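Local coordinates for isomerase/lactonizing enzyme (Agrobacterium tumefaciens, PDB 1RVK), which is of unknown function but belongs to the mandelate racemase/muconate lactonizing group of the enolase superfamily and binds a magnesium ion, at residues R80-L85 / V103-L108; N284-I289 / L293-L298; R326-G331 / G357-P362. All coordinates share one frame; numbering follows the deposited sequence.

Contact 1: R80-L85 / V103-L108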
# COMPACT_ATOMS: atom_id res chain seq x y z
N ARG A 80 10.43 3.56 21.15
CA ARG A 80 10.12 4.66 22.06
C ARG A 80 9.61 5.87 21.31
O ARG A 80 8.66 6.52 21.74
CB ARG A 80 11.37 5.05 22.87
CG ARG A 80 11.14 6.24 23.80
CD ARG A 80 12.29 6.42 24.77
NE ARG A 80 13.56 6.72 24.11
CZ ARG A 80 13.88 7.91 23.60
NH1 ARG A 80 13.03 8.93 23.69
NH2 ARG A 80 15.06 8.09 23.03
N LEU A 81 10.22 6.17 20.17
CA LEU A 81 9.80 7.33 19.39
C LEU A 81 8.43 7.13 18.75
O LEU A 81 7.62 8.06 18.71
CB LEU A 81 10.86 7.66 18.32
CG LEU A 81 12.23 8.01 18.92
CD1 LEU A 81 13.24 8.26 17.81
CD2 LEU A 81 12.10 9.23 19.80
N TRP A 82 8.15 5.92 18.28
CA TRP A 82 6.85 5.65 17.67
C TRP A 82 5.77 5.76 18.74
O TRP A 82 4.72 6.36 18.52
CB TRP A 82 6.81 4.24 17.07
CG TRP A 82 5.58 4.00 16.24
CD1 TRP A 82 5.42 4.29 14.91
CD2 TRP A 82 4.32 3.49 16.69
NE1 TRP A 82 4.14 3.99 14.51
CE2 TRP A 82 3.45 3.50 15.58
CE3 TRP A 82 3.85 3.02 17.93
CZ2 TRP A 82 2.12 3.06 15.67
CZ3 TRP A 82 2.53 2.59 18.02
CH2 TRP A 82 1.68 2.61 16.90
N GLN A 83 6.03 5.18 19.91
CA GLN A 83 5.06 5.23 20.99
C GLN A 83 4.83 6.67 21.46
O GLN A 83 3.72 7.02 21.84
CB GLN A 83 5.52 4.35 22.17
CG GLN A 83 5.61 2.85 21.83
CD GLN A 83 4.26 2.14 21.71
OE1 GLN A 83 4.19 0.96 21.36
NE2 GLN A 83 3.18 2.86 22.00
N ASP A 84 5.87 7.50 21.43
CA ASP A 84 5.71 8.90 21.84
C ASP A 84 4.76 9.63 20.89
O ASP A 84 3.91 10.41 21.33
CB ASP A 84 7.04 9.65 21.86
CG ASP A 84 7.88 9.35 23.10
OD1 ASP A 84 7.31 8.92 24.13
OD2 ASP A 84 9.11 9.56 23.04
N LEU A 85 4.90 9.38 19.60
CA LEU A 85 4.05 10.00 18.59
C LEU A 85 2.62 9.47 18.70
O LEU A 85 1.65 10.23 18.59
CB LEU A 85 4.58 9.71 17.19
CG LEU A 85 5.35 10.72 16.32
CD1 LEU A 85 5.62 12.01 17.05
CD2 LEU A 85 6.63 10.07 15.85
N VAL A 103 5.46 7.99 7.75
CA VAL A 103 6.60 8.60 7.07
C VAL A 103 7.77 8.78 8.02
O VAL A 103 8.92 8.54 7.65
CB VAL A 103 6.23 9.96 6.46
CG1 VAL A 103 7.34 10.42 5.50
CG2 VAL A 103 4.92 9.86 5.72
N VAL A 104 7.49 9.19 9.25
CA VAL A 104 8.54 9.39 10.24
C VAL A 104 9.21 8.06 10.58
O VAL A 104 10.44 7.96 10.64
CB VAL A 104 7.99 10.02 11.53
CG1 VAL A 104 9.08 10.11 12.58
CG2 VAL A 104 7.44 11.41 11.23
N ASP A 105 8.40 7.03 10.82
CA ASP A 105 8.91 5.71 11.15
C ASP A 105 9.76 5.17 9.99
O ASP A 105 10.82 4.59 10.20
CB ASP A 105 7.75 4.74 11.44
CG ASP A 105 8.22 3.37 11.90
OD1 ASP A 105 8.78 3.27 13.01
OD2 ASP A 105 8.01 2.40 11.15
N CYS A 106 9.29 5.38 8.77
CA CYS A 106 10.03 4.91 7.60
C CYS A 106 11.38 5.61 7.46
O CYS A 106 12.38 4.97 7.16
CB CYS A 106 9.20 5.09 6.33
SG CYS A 106 7.90 3.85 6.15
N ALA A 107 11.39 6.92 7.67
CA ALA A 107 12.64 7.68 7.58
C ALA A 107 13.62 7.19 8.65
O ALA A 107 14.83 7.15 8.42
CB ALA A 107 12.36 9.18 7.77
N LEU A 108 13.10 6.83 9.82
CA LEU A 108 13.95 6.34 10.90
C LEU A 108 14.56 4.99 10.53
O LEU A 108 15.72 4.72 10.84
CB LEU A 108 13.14 6.22 12.20
CG LEU A 108 13.30 7.28 13.30
CD1 LEU A 108 13.86 8.58 12.75
CD2 LEU A 108 11.96 7.49 13.97
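Three side chains from each of two antiparallel helices, Leu81, Trp82 and Leu85 opposite Val104, Asp105 and Leu108, form a buried helix-helix contact in the N-terminal domain. The helix axes are 10.6 Å apart and their directions differ by 169°, so branched aliphatic chains of moderate length suffice to span the gap. At one end Leu85 and Val104 meet tip to tip, CD2 to CG1 at 4.1 Å. The other end pairs Leu81 with Leu108, whose chains cross at about a right angle. Helices 78-89 and 98-116 belong to the alpha-helical part of the enolase-type capping domain, beside its three-stranded antiparallel sheet; Leu108 also touches Val40 of that sheet, while Leu81 and Val104 share Leu70 of helix 59-70. Between the aliphatic pairs Asp105 comes obliquely to the Trp82 indole, with OD1 4.0 Å from CD1 and the carboxylate and ring planes 77° apart. Having CG anti to the backbone N (chi1 -176°) turns the Asp105 carboxylate toward the indole. The polar ends of both residues find partners in the barrel domain: Trp82 NE1 donates to Gly287 O, and Asp105 OD1 is hydrogen-bonded to Thr290 OG1.

Contact 2: N284-I289 / L293-L298; sequences NDVGGI and LKTMHL
Leu293 lies side by side with Ile289, one helical turn earlier, the two chains pointing the same way. Its CD2 is modelled 3.4 Å from Ile289 CG2, tighter than usual for two methyls, but this distance is doubtful because CD2 also clashes with Ile289 O. The neighbourhood itself is plainly apolar: both side chains touch Val318 of helix 313-321, and branched aliphatics suit such a buried seam. In the backbone the first turn of helix 289-301 is closed by Leu293 N donating to Ile289 O over 2.9 Å at 160°, although the placing of that oxygen is somewhat uncertain. A second apolar touch joins the short, weakly bonded helix about 284-286 to the next turn, where Val286 CG1 meets Thr295 CG2 at 4.2 Å. Thr295 serves two purposes here. Its chi1 of 66° swings OG1 back toward the preceding turn, to Ala292 O, while CG2 stays on the Val286 side; OG1 also bonds to Thr281 OG1 on strand 278-281. The chain passes from one helix to the next through two glycines of positive phi, Gly287 at 93° and then Gly288, the N-cap of the second helix. A beta-carbon at either would press on the preceding carbonyl oxygen. Segment 284-289 leads from strand 278-281 into helix 289-301, on which 293-298 lies. Because the hydroxyl of Thr295 has its partners elsewhere, this residue offers Val286 a methyl, and the buried contact probably rests mainly on van der Waals packing beside the helical backbone bond.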
# COMPACT_ATOMS: atom_id res chain seq x y z
N ASN A 284 1.32 2.50 5.34
CA ASN A 284 0.57 3.75 5.44
C ASN A 284 -0.71 3.60 6.25
O ASN A 284 -1.20 4.56 6.84
CB ASN A 284 0.21 4.29 4.05
CG ASN A 284 1.35 5.04 3.42
OD1 ASN A 284 2.35 5.32 4.07
ND2 ASN A 284 1.21 5.37 2.14
N ASP A 285 -1.25 2.38 6.29
CA ASP A 285 -2.49 2.14 7.00
C ASP A 285 -2.37 1.98 8.51
O ASP A 285 -3.30 2.33 9.24
CB ASP A 285 -3.17 0.90 6.41
CG ASP A 285 -3.42 1.04 4.93
OD1 ASP A 285 -4.20 1.93 4.52
OD2 ASP A 285 -2.81 0.26 4.16
N VAL A 286 -1.25 1.47 8.99
CA VAL A 286 -1.10 1.27 10.43
C VAL A 286 -0.05 2.16 11.09
O VAL A 286 0.26 1.98 12.26
CB VAL A 286 -0.80 -0.20 10.76
CG1 VAL A 286 -1.91 -1.09 10.20
CG2 VAL A 286 0.55 -0.61 10.19
N GLY A 287 0.49 3.10 10.33
CA GLY A 287 1.46 4.02 10.91
C GLY A 287 2.93 3.70 10.83
O GLY A 287 3.70 4.14 11.69
N GLY A 288 3.35 2.94 9.83
CA GLY A 288 4.77 2.65 9.70
C GLY A 288 5.17 1.19 9.60
O GLY A 288 4.35 0.28 9.73
N ILE A 289 6.46 0.98 9.37
CA ILE A 289 7.02 -0.36 9.27
C ILE A 289 6.95 -1.05 10.63
O ILE A 289 6.62 -2.23 10.71
CB ILE A 289 8.50 -0.28 8.78
CG1 ILE A 289 8.52 0.13 7.31
CG2 ILE A 289 9.19 -1.63 8.96
CD1 ILE A 289 9.91 0.47 6.80
N LEU A 293 4.98 -4.58 11.08
CA LEU A 293 5.62 -5.82 11.50
C LEU A 293 4.83 -6.44 12.65
O LEU A 293 4.67 -7.66 12.70
CB LEU A 293 7.07 -5.57 11.93
CG LEU A 293 8.12 -5.50 10.81
CD1 LEU A 293 8.30 -6.88 10.19
CD2 LEU A 293 7.68 -4.53 9.74
N LYS A 294 4.32 -5.61 13.55
CA LYS A 294 3.53 -6.13 14.67
C LYS A 294 2.28 -6.83 14.15
O LYS A 294 1.90 -7.88 14.67
CB LYS A 294 3.14 -5.00 15.63
CG LYS A 294 4.33 -4.41 16.37
CD LYS A 294 3.89 -3.31 17.31
CE LYS A 294 5.09 -2.74 18.06
NZ LYS A 294 4.69 -1.61 18.92
N THR A 295 1.64 -6.26 13.14
CA THR A 295 0.44 -6.87 12.58
C THR A 295 0.78 -8.20 11.88
O THR A 295 -0.03 -9.13 11.89
CB THR A 295 -0.27 -5.94 11.56
OG1 THR A 295 0.57 -5.74 10.42
CG2 THR A 295 -0.57 -4.59 12.20
N MSE A 296 1.96 -8.28 11.28
CA MSE A 296 2.37 -9.52 10.60
C MSE A 296 2.56 -10.63 11.63
O MSE A 296 2.15 -11.77 11.42
CB MSE A 296 3.69 -9.32 9.84
CG MSE A 296 3.64 -8.33 8.68
SE MSE A 296 2.41 -8.83 7.28
CE MSE A 296 3.09 -10.60 6.87
N HIS A 297 3.19 -10.29 12.75
CA HIS A 297 3.44 -11.26 13.81
C HIS A 297 2.13 -11.68 14.48
O HIS A 297 1.95 -12.85 14.83
CB HIS A 297 4.39 -10.65 14.84
CG HIS A 297 5.73 -10.29 14.27
ND1 HIS A 297 6.61 -9.43 14.89
CD2 HIS A 297 6.34 -10.69 13.12
CE1 HIS A 297 7.70 -9.32 14.15
NE2 HIS A 297 7.56 -10.07 13.08
N LEU A 298 1.23 -10.72 14.66
CA LEU A 298 -0.07 -10.99 15.24
C LEU A 298 -0.78 -12.06 14.41
O LEU A 298 -1.25 -13.07 14.93
CB LEU A 298 -0.90 -9.70 15.25
CG LEU A 298 -2.42 -9.82 15.44
CD1 LEU A 298 -2.74 -10.35 16.84
CD2 LEU A 298 -3.06 -8.46 15.22

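Contact 3: R326-G331 / G357-P362; sequences RWYERG and GFVHVP
Van der Waals packing converges on one methyl, Val359 CG2, which touches both Tyr328 and Arg330. It lies 3.9 Å from Tyr328 CD1, on an oblique approach to the ring, and the two side chains cross at about a right angle. Toward Arg330 it meets the aliphatic stem, 3.8 Å from CD, with NE scarcely farther. This branch is the one anti to the carbonyl carbon of Val359, and a beta-branched residue suits a strand position where a compact group must fill the angle between a ring and a long chain. Tyr328 and Arg330, two residues apart on their strand, face the same way, and an extended run from CG to NE carries the arginine past the valine.

Polar interactions fix the far ends: Tyr328 OH is hydrogen-bonded to Asp351 OD2 and Thr312 N, while the guanidinium is held by Asp351 O through NH2 and, through NH1, by Tyr165 OH and a salt bridge with Asp340, which probably offsets the charge of the buried group.

Backbone bonding is indirect, since both segments pair with strand 130-137: Tyr328 and Arg330 in parallel fashion, whereas Gly357 bonds to Ala133 of that strand, to which 358-360 runs antiparallel. Between Tyr328 and Arg330, Glu329 turns the other way, to Lys169 and Arg280 of other barrel strands, with Tyr328 and Val359 packing on Leu316 of helix 313-321. Strand 328-333 is thus the last parallel strand of the barrel, closing against strand 130-137 in the (beta/alpha)7-beta fold of the enolase superfamily.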
# COMPACT_ATOMS: atom_id res chain seq x y z
N ARG A 326 1.36 -13.84 1.08
CA ARG A 326 1.53 -14.45 -0.23
C ARG A 326 2.13 -13.53 -1.29
O ARG A 326 2.90 -13.98 -2.14
CB ARG A 326 0.18 -14.99 -0.72
CG ARG A 326 0.27 -15.83 -1.99
CD ARG A 326 -1.13 -16.23 -2.48
NE ARG A 326 -1.77 -17.24 -1.65
CZ ARG A 326 -1.52 -18.55 -1.74
NH1 ARG A 326 -2.15 -19.40 -0.94
NH2 ARG A 326 -0.65 -19.00 -2.63
N TRP A 327 1.81 -12.24 -1.23
CA TRP A 327 2.29 -11.32 -2.26
C TRP A 327 2.79 -9.95 -1.85
O TRP A 327 2.63 -9.50 -0.72
CB TRP A 327 1.19 -11.00 -3.28
CG TRP A 327 0.24 -12.08 -3.65
CD1 TRP A 327 -0.91 -12.43 -3.00
CD2 TRP A 327 0.28 -12.84 -4.85
NE1 TRP A 327 -1.60 -13.36 -3.74
CE2 TRP A 327 -0.89 -13.63 -4.88
CE3 TRP A 327 1.18 -12.94 -5.92
CZ2 TRP A 327 -1.18 -14.51 -5.94
CZ3 TRP A 327 0.90 -13.80 -6.96
CH2 TRP A 327 -0.28 -14.58 -6.97
N TYR A 328 3.35 -9.28 -2.85
CA TYR A 328 3.77 -7.89 -2.76
C TYR A 328 2.78 -7.31 -3.77
O TYR A 328 2.56 -7.90 -4.83
CB TYR A 328 5.20 -7.68 -3.27
CG TYR A 328 5.48 -6.24 -3.65
CD1 TYR A 328 5.62 -5.86 -4.99
CD2 TYR A 328 5.63 -5.25 -2.68
CE1 TYR A 328 5.90 -4.55 -5.35
CE2 TYR A 328 5.91 -3.92 -3.03
CZ TYR A 328 6.05 -3.58 -4.37
OH TYR A 328 6.36 -2.29 -4.73
N GLU A 329 2.15 -6.20 -3.42
CA GLU A 329 1.17 -5.58 -4.30
C GLU A 329 1.87 -4.60 -5.24
O GLU A 329 2.35 -3.56 -4.81
CB GLU A 329 0.11 -4.84 -3.47
CG GLU A 329 -1.00 -4.24 -4.31
CD GLU A 329 -2.16 -3.74 -3.47
OE1 GLU A 329 -3.16 -3.31 -4.08
OE2 GLU A 329 -2.08 -3.78 -2.22
N ARG A 330 1.92 -4.95 -6.53
CA ARG A 330 2.58 -4.10 -7.52
C ARG A 330 1.56 -3.34 -8.35
O ARG A 330 0.80 -3.93 -9.12
CB ARG A 330 3.47 -4.97 -8.42
CG ARG A 330 4.63 -4.22 -9.09
CD ARG A 330 5.67 -5.22 -9.61
NE ARG A 330 6.90 -4.56 -10.05
CZ ARG A 330 7.16 -4.20 -11.30
NH1 ARG A 330 6.27 -4.43 -12.26
NH2 ARG A 330 8.31 -3.59 -11.59
N GLY A 331 1.53 -2.02 -8.18
CA GLY A 331 0.59 -1.19 -8.91
C GLY A 331 0.45 0.16 -8.23
O GLY A 331 1.31 0.53 -7.43
N GLY A 357 7.49 -13.21 -12.64
CA GLY A 357 6.58 -12.64 -11.67
C GLY A 357 7.16 -12.42 -10.28
O GLY A 357 6.40 -12.18 -9.33
N PHE A 358 8.48 -12.50 -10.14
CA PHE A 358 9.11 -12.28 -8.85
C PHE A 358 9.76 -10.90 -8.77
O PHE A 358 10.53 -10.52 -9.65
CB PHE A 358 10.20 -13.32 -8.57
CG PHE A 358 9.67 -14.67 -8.17
CD1 PHE A 358 9.40 -15.64 -9.13
CD2 PHE A 358 9.45 -14.98 -6.83
CE1 PHE A 358 8.92 -16.89 -8.77
CE2 PHE A 358 8.97 -16.23 -6.46
CZ PHE A 358 8.71 -17.19 -7.43
N VAL A 359 9.44 -10.16 -7.71
CA VAL A 359 10.06 -8.86 -7.48
C VAL A 359 11.31 -9.15 -6.64
O VAL A 359 11.25 -9.92 -5.69
CB VAL A 359 9.12 -7.92 -6.68
CG1 VAL A 359 9.91 -6.76 -6.09
CG2 VAL A 359 8.03 -7.37 -7.61
N HIS A 360 12.43 -8.55 -7.02
CA HIS A 360 13.68 -8.75 -6.30
C HIS A 360 14.03 -7.52 -5.48
O HIS A 360 14.19 -6.43 -6.02
CB HIS A 360 14.82 -9.04 -7.28
CG HIS A 360 14.72 -10.37 -7.95
ND1 HIS A 360 13.77 -10.65 -8.91
CD2 HIS A 360 15.42 -11.51 -7.78
CE1 HIS A 360 13.89 -11.91 -9.30
NE2 HIS A 360 14.89 -12.45 -8.62
N VAL A 361 14.14 -7.70 -4.16
CA VAL A 361 14.46 -6.58 -3.29
C VAL A 361 15.86 -6.08 -3.60
O VAL A 361 16.83 -6.84 -3.57
CB VAL A 361 14.41 -6.99 -1.80
CG1 VAL A 361 14.50 -5.73 -0.93
CG2 VAL A 361 13.13 -7.77 -1.51
N PRO A 362 15.99 -4.78 -3.93
CA PRO A 362 17.30 -4.21 -4.24
C PRO A 362 18.30 -4.42 -3.12
O PRO A 362 17.94 -4.37 -1.94
CB PRO A 362 16.98 -2.73 -4.46
CG PRO A 362 15.59 -2.77 -5.01
CD PRO A 362 14.92 -3.78 -4.10

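How the contacts relate
Contacts 1 and 2 touch across the interface between capping domain and barrel, their centres 13 Å apart. Besides the indole bond to the glycine turn, Asp105 OD2 lies 2.8 Å from Ile289 N, at the start of the helix that follows Gly288. Contact 3 joins the last barrel strand to an antiparallel strand beside strand 130-137; its centre is 18 Å from that of contact 2 and their nearest atoms are about 7 Å apart, with helix 313-321 touching both. From contact 1 to contact 3 the centres are 25 Å apart. The ligands of the magnesium ion, Asp206, Glu232 and Glu258, lie outside all three contacts; the side chains of Val286 and Arg330 are each about 13 Å from it.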